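Local coordinates for TPR repeat-containing protein YrrB (Bacillus subtilis, PDB 2Q7F) that may mediate complex formation among RNA sulfuration components, RNA processing components and aminoacyl-tRNA synthetases, as a monomeric protein built from TPR repeats, at residues R75-Y80 with G98-V103; T92-A97 with F114-R119. All blocks are in the same frame, centred on the assembly; numbering follows the deposited sequence.

Helix 91-103 serves both contacts. Its C-terminal half, 98-103, meets the preceding helix 73-86 in contact 1, whereas its N-terminal half, 92-97, meets the following helix 107-120 in contact 2. Contact 1 therefore joins TPR 2 to TPR 3, and contact 2 joins the two helices within TPR 3. Their centres lie about 11 Å apart, on the same side of the chain's centre, and the two sites touch directly: Y80 CE2 of contact 1 comes 3.4 Å from G96 C of contact 2, and V102 CG2 packs on F114 CE2 at 3.7 Å. Successive antiparallel packing of this kind builds the TPR array, a fold that commonly serves as a scaffold for protein binding.

Contact 1: residues R75-Y80 with G98-V103; sequences RALAFY and GNVYVV
L77 and V100 are the two residues most covered in this contact, and they pack on each other. V100 CG1 sits against the branched end of L77, 3.8 Å from L77 CD1 and as close to the branch point L77 CG, and the two side chains meet at a slant. V100 CG1 stands anti to its own backbone N (chi1 174°), which leaves CG2 anti to the carbonyl carbon and splits the two methyls between different neighbours. CG2 is the branch that faces A76, whose CB lies 4.5 Å from V100 CG2, at the limit of contact.

The axes of segments 75-80 and 98-103 approach to 10.3 Å and run nearly antiparallel, at 154°. Helix 73-86 is the second helix of TPR 2 and helix 91-103 the first of TPR 3, so this is the packing between consecutive repeats in a TPR array, here made by side chains across a fairly wide spacing.

Aliphatic-aromatic contacts complete the interface. V100 CG2 reaches the edge of the Y80 ring near its plane, 4.2 Å from Y80 CE2. The Y80 hydroxyl is turned to helix 57-69, where N65 OD1 hydrogen-bonds it, anchoring the ring's far end within TPR 2. The other methyl of L77, CD2, meets Y101 CE2 at 3.9 Å, approaching that ring obliquely; Y101 also touches E109 and M113 of helix 107-120.

Contact 2: residues T92-A97 with F114-R119; sequences TAYYGA and FEKALR
Y94 packs against K116 and A117 from its CB to its ring, its side chain crossing that of K116 at a slant. Y94 CB begins the contact, 3.6 Å from A117 N and also against A117 CB. With CG anti to the carbonyl carbon, the ring is set against K116, whose CB stands over the centre of one face, 3.8 Å from the Y94 ring centroid and only 11° off the normal, a CH-pi contact. Of the ring atoms, CD1 faces K116 CB, CD2 lies near K116 O, Y94 CE1 meets K116 CD at 3.6 Å, and CZ still lies near that CD. The hydroxyl at the tip hydrogen-bonds to S88 O. Shortening this tyrosine to an alanine removes the ring, and would probably leave CB and CD of K116 without the surface they rest on and S88 O without this donor.

Segments 92-97 and 114-119 belong to the two helices of TPR 3, packed as the antiparallel hairpin that defines a TPR. Their axes come within 7.8 Å at 161°, and Y94 CA and A117 CA are 5.0 Å apart, a closeness consistent with the small side chain of A117.

Next to Y94, Y95 turns its ring to F114 instead: Y95 CD1 touches F114 CE1 at 3.6 Å, with the planes inclined at 48°, an oblique aromatic pair. F114 continues onto L127 and M130 of helix 125-137, the first helix of TPR 4, while Y95 also touches D126 there.

Contact 1: residues R75-Y80 with G98-V103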
# COMPACT_ATOMS: atom_id res chain seq x y z
N ARG A 75 -10.42 3.09 -20.52
CA ARG A 75 -9.62 3.29 -21.70
C ARG A 75 -8.13 3.14 -21.38
O ARG A 75 -7.38 2.57 -22.16
CB ARG A 75 -9.94 4.63 -22.34
CG ARG A 75 -9.57 4.74 -23.80
CD ARG A 75 -10.03 6.08 -24.35
NE ARG A 75 -9.56 6.31 -25.72
CZ ARG A 75 -9.18 7.49 -26.20
NH1 ARG A 75 -9.19 8.56 -25.42
NH2 ARG A 75 -8.78 7.59 -27.47
N ALA A 76 -7.71 3.63 -20.21
CA ALA A 76 -6.34 3.39 -19.73
C ALA A 76 -6.01 1.88 -19.76
O ALA A 76 -4.92 1.48 -20.25
CB ALA A 76 -6.14 3.97 -18.32
N LEU A 77 -6.95 1.07 -19.26
CA LEU A 77 -6.82 -0.39 -19.24
C LEU A 77 -6.70 -0.99 -20.62
O LEU A 77 -6.00 -1.98 -20.80
CB LEU A 77 -7.99 -1.05 -18.50
CG LEU A 77 -7.92 -0.98 -16.97
CD1 LEU A 77 -9.24 -1.43 -16.32
CD2 LEU A 77 -6.71 -1.73 -16.37
N ALA A 78 -7.39 -0.40 -21.59
CA ALA A 78 -7.29 -0.88 -22.96
C ALA A 78 -5.92 -0.57 -23.54
O ALA A 78 -5.38 -1.36 -24.31
CB ALA A 78 -8.38 -0.29 -23.80
N PHE A 79 -5.33 0.55 -23.16
CA PHE A 79 -3.99 0.88 -23.65
C PHE A 79 -2.89 0.07 -22.98
O PHE A 79 -1.96 -0.37 -23.66
CB PHE A 79 -3.73 2.38 -23.57
CG PHE A 79 -4.32 3.16 -24.71
CD1 PHE A 79 -3.63 3.27 -25.92
CD2 PHE A 79 -5.57 3.74 -24.60
CE1 PHE A 79 -4.17 3.97 -26.98
CE2 PHE A 79 -6.11 4.45 -25.67
CZ PHE A 79 -5.40 4.56 -26.86
N TYR A 80 -2.99 -0.15 -21.66
CA TYR A 80 -2.07 -1.06 -20.94
C TYR A 80 -2.16 -2.44 -21.54
O TYR A 80 -1.14 -3.11 -21.71
CB TYR A 80 -2.38 -1.14 -19.44
CG TYR A 80 -2.12 0.12 -18.66
CD1 TYR A 80 -0.85 0.75 -18.69
CD2 TYR A 80 -3.12 0.70 -17.87
CE1 TYR A 80 -0.60 1.92 -17.97
CE2 TYR A 80 -2.88 1.87 -17.14
CZ TYR A 80 -1.63 2.47 -17.20
OH TYR A 80 -1.41 3.62 -16.47
N GLY A 98 -2.51 -1.88 -12.46
CA GLY A 98 -2.72 -2.23 -11.05
C GLY A 98 -3.33 -1.09 -10.26
O GLY A 98 -4.29 -1.29 -9.52
N ASN A 99 -2.78 0.11 -10.46
CA ASN A 99 -3.31 1.31 -9.83
C ASN A 99 -4.78 1.58 -10.22
O ASN A 99 -5.57 2.02 -9.38
CB ASN A 99 -2.43 2.52 -10.13
CG ASN A 99 -1.17 2.54 -9.28
OD1 ASN A 99 -0.04 2.67 -9.78
ND2 ASN A 99 -1.36 2.40 -7.97
N VAL A 100 -5.13 1.29 -11.46
CA VAL A 100 -6.51 1.46 -11.91
C VAL A 100 -7.41 0.50 -11.13
O VAL A 100 -8.47 0.89 -10.64
CB VAL A 100 -6.64 1.22 -13.44
CG1 VAL A 100 -8.11 1.24 -13.89
CG2 VAL A 100 -5.84 2.26 -14.21
N TYR A 101 -6.94 -0.73 -10.99
CA TYR A 101 -7.65 -1.75 -10.24
C TYR A 101 -7.80 -1.35 -8.78
O TYR A 101 -8.82 -1.65 -8.15
CB TYR A 101 -6.96 -3.10 -10.39
CG TYR A 101 -7.34 -3.81 -11.66
CD1 TYR A 101 -8.64 -4.29 -11.85
CD2 TYR A 101 -6.40 -4.03 -12.67
CE1 TYR A 101 -9.00 -4.95 -13.03
CE2 TYR A 101 -6.76 -4.69 -13.86
CZ TYR A 101 -8.05 -5.14 -14.03
OH TYR A 101 -8.41 -5.80 -15.20
N VAL A 102 -6.79 -0.66 -8.25
CA VAL A 102 -6.83 -0.19 -6.87
C VAL A 102 -7.93 0.86 -6.72
O VAL A 102 -8.76 0.77 -5.82
CB VAL A 102 -5.45 0.35 -6.39
CG1 VAL A 102 -5.59 1.22 -5.18
CG2 VAL A 102 -4.52 -0.80 -6.08
N VAL A 103 -7.94 1.83 -7.63
CA VAL A 103 -8.91 2.91 -7.57
C VAL A 103 -10.32 2.33 -7.62
O VAL A 103 -11.22 2.80 -6.95
CB VAL A 103 -8.68 3.96 -8.69
CG1 VAL A 103 -9.78 5.01 -8.69
CG2 VAL A 103 -7.34 4.61 -8.49

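Contact 2: residues T92-A97 with F114-R119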
# COMPACT_ATOMS: atom_id res chain seq x y z
N THR A 92 5.87 -1.46 -16.18
CA THR A 92 5.10 -0.23 -15.92
C THR A 92 3.65 -0.37 -16.40
O THR A 92 2.75 0.26 -15.85
CB THR A 92 5.79 0.99 -16.56
OG1 THR A 92 6.13 0.69 -17.92
CG2 THR A 92 7.08 1.36 -15.81
N ALA A 93 3.41 -1.20 -17.40
CA ALA A 93 2.04 -1.49 -17.83
C ALA A 93 1.28 -2.31 -16.79
O ALA A 93 0.10 -2.05 -16.53
CB ALA A 93 2.03 -2.17 -19.18
N TYR A 94 1.95 -3.30 -16.18
CA TYR A 94 1.35 -4.05 -15.08
C TYR A 94 1.08 -3.14 -13.89
O TYR A 94 0.00 -3.22 -13.26
CB TYR A 94 2.24 -5.22 -14.65
CG TYR A 94 2.32 -6.32 -15.67
CD1 TYR A 94 1.15 -6.93 -16.16
CD2 TYR A 94 3.55 -6.78 -16.15
CE1 TYR A 94 1.21 -7.95 -17.09
CE2 TYR A 94 3.63 -7.81 -17.09
CZ TYR A 94 2.44 -8.38 -17.56
OH TYR A 94 2.48 -9.39 -18.51
N TYR A 95 2.05 -2.27 -13.59
CA TYR A 95 1.92 -1.32 -12.49
C TYR A 95 0.81 -0.29 -12.73
O TYR A 95 0.02 -0.00 -11.83
CB TYR A 95 3.25 -0.62 -12.25
CG TYR A 95 3.24 0.31 -11.06
CD1 TYR A 95 3.19 -0.20 -9.76
CD2 TYR A 95 3.25 1.69 -11.23
CE1 TYR A 95 3.18 0.65 -8.66
CE2 TYR A 95 3.23 2.55 -10.13
CZ TYR A 95 3.20 2.02 -8.85
OH TYR A 95 3.18 2.84 -7.75
N GLY A 96 0.75 0.26 -13.94
CA GLY A 96 -0.25 1.25 -14.29
C GLY A 96 -1.63 0.65 -14.20
O GLY A 96 -2.52 1.26 -13.61
N ALA A 97 -1.82 -0.54 -14.78
CA ALA A 97 -3.11 -1.23 -14.71
C ALA A 97 -3.51 -1.55 -13.28
O ALA A 97 -4.68 -1.50 -12.94
CB ALA A 97 -3.09 -2.51 -15.55
N PHE A 114 0.18 -6.25 -9.66
CA PHE A 114 1.38 -5.83 -8.93
C PHE A 114 2.42 -6.93 -8.85
O PHE A 114 3.61 -6.66 -8.97
CB PHE A 114 1.05 -5.30 -7.53
CG PHE A 114 0.39 -3.96 -7.54
CD1 PHE A 114 0.81 -2.97 -8.43
CD2 PHE A 114 -0.64 -3.67 -6.66
CE1 PHE A 114 0.20 -1.70 -8.45
CE2 PHE A 114 -1.25 -2.41 -6.67
CZ PHE A 114 -0.83 -1.43 -7.57
N GLU A 115 1.97 -8.16 -8.64
CA GLU A 115 2.89 -9.27 -8.58
C GLU A 115 3.51 -9.54 -9.97
O GLU A 115 4.67 -9.94 -10.06
CB GLU A 115 2.22 -10.51 -7.98
CG GLU A 115 3.17 -11.33 -7.11
CD GLU A 115 2.47 -12.02 -5.93
OE1 GLU A 115 1.86 -11.33 -5.09
OE2 GLU A 115 2.55 -13.26 -5.84
N LYS A 116 2.75 -9.29 -11.03
CA LYS A 116 3.29 -9.39 -12.39
C LYS A 116 4.31 -8.30 -12.67
O LYS A 116 5.32 -8.54 -13.35
CB LYS A 116 2.18 -9.37 -13.45
CG LYS A 116 1.34 -10.64 -13.53
CD LYS A 116 0.49 -10.62 -14.77
CE LYS A 116 -0.70 -11.54 -14.69
NZ LYS A 116 -0.29 -12.95 -14.51
N ALA A 117 4.07 -7.11 -12.13
CA ALA A 117 5.02 -6.01 -12.26
C ALA A 117 6.34 -6.42 -11.62
O ALA A 117 7.40 -6.41 -12.27
CB ALA A 117 4.47 -4.74 -11.63
N LEU A 118 6.24 -6.82 -10.36
CA LEU A 118 7.37 -7.34 -9.61
C LEU A 118 8.04 -8.51 -10.34
O LEU A 118 9.27 -8.57 -10.43
CB LEU A 118 6.92 -7.75 -8.21
CG LEU A 118 7.84 -8.52 -7.26
CD1 LEU A 118 9.20 -7.85 -7.06
CD2 LEU A 118 7.15 -8.70 -5.93
N ARG A 119 7.24 -9.42 -10.90
CA ARG A 119 7.81 -10.52 -11.67
C ARG A 119 8.52 -10.06 -12.93
O ARG A 119 9.53 -10.65 -13.31
CB ARG A 119 6.75 -11.57 -12.00
CG ARG A 119 6.94 -12.85 -11.22
CD ARG A 119 5.64 -13.44 -10.72
NE ARG A 119 4.63 -13.55 -11.76
CZ ARG A 119 3.33 -13.72 -11.52
NH1 ARG A 119 2.90 -13.81 -10.27
NH2 ARG A 119 2.48 -13.80 -12.54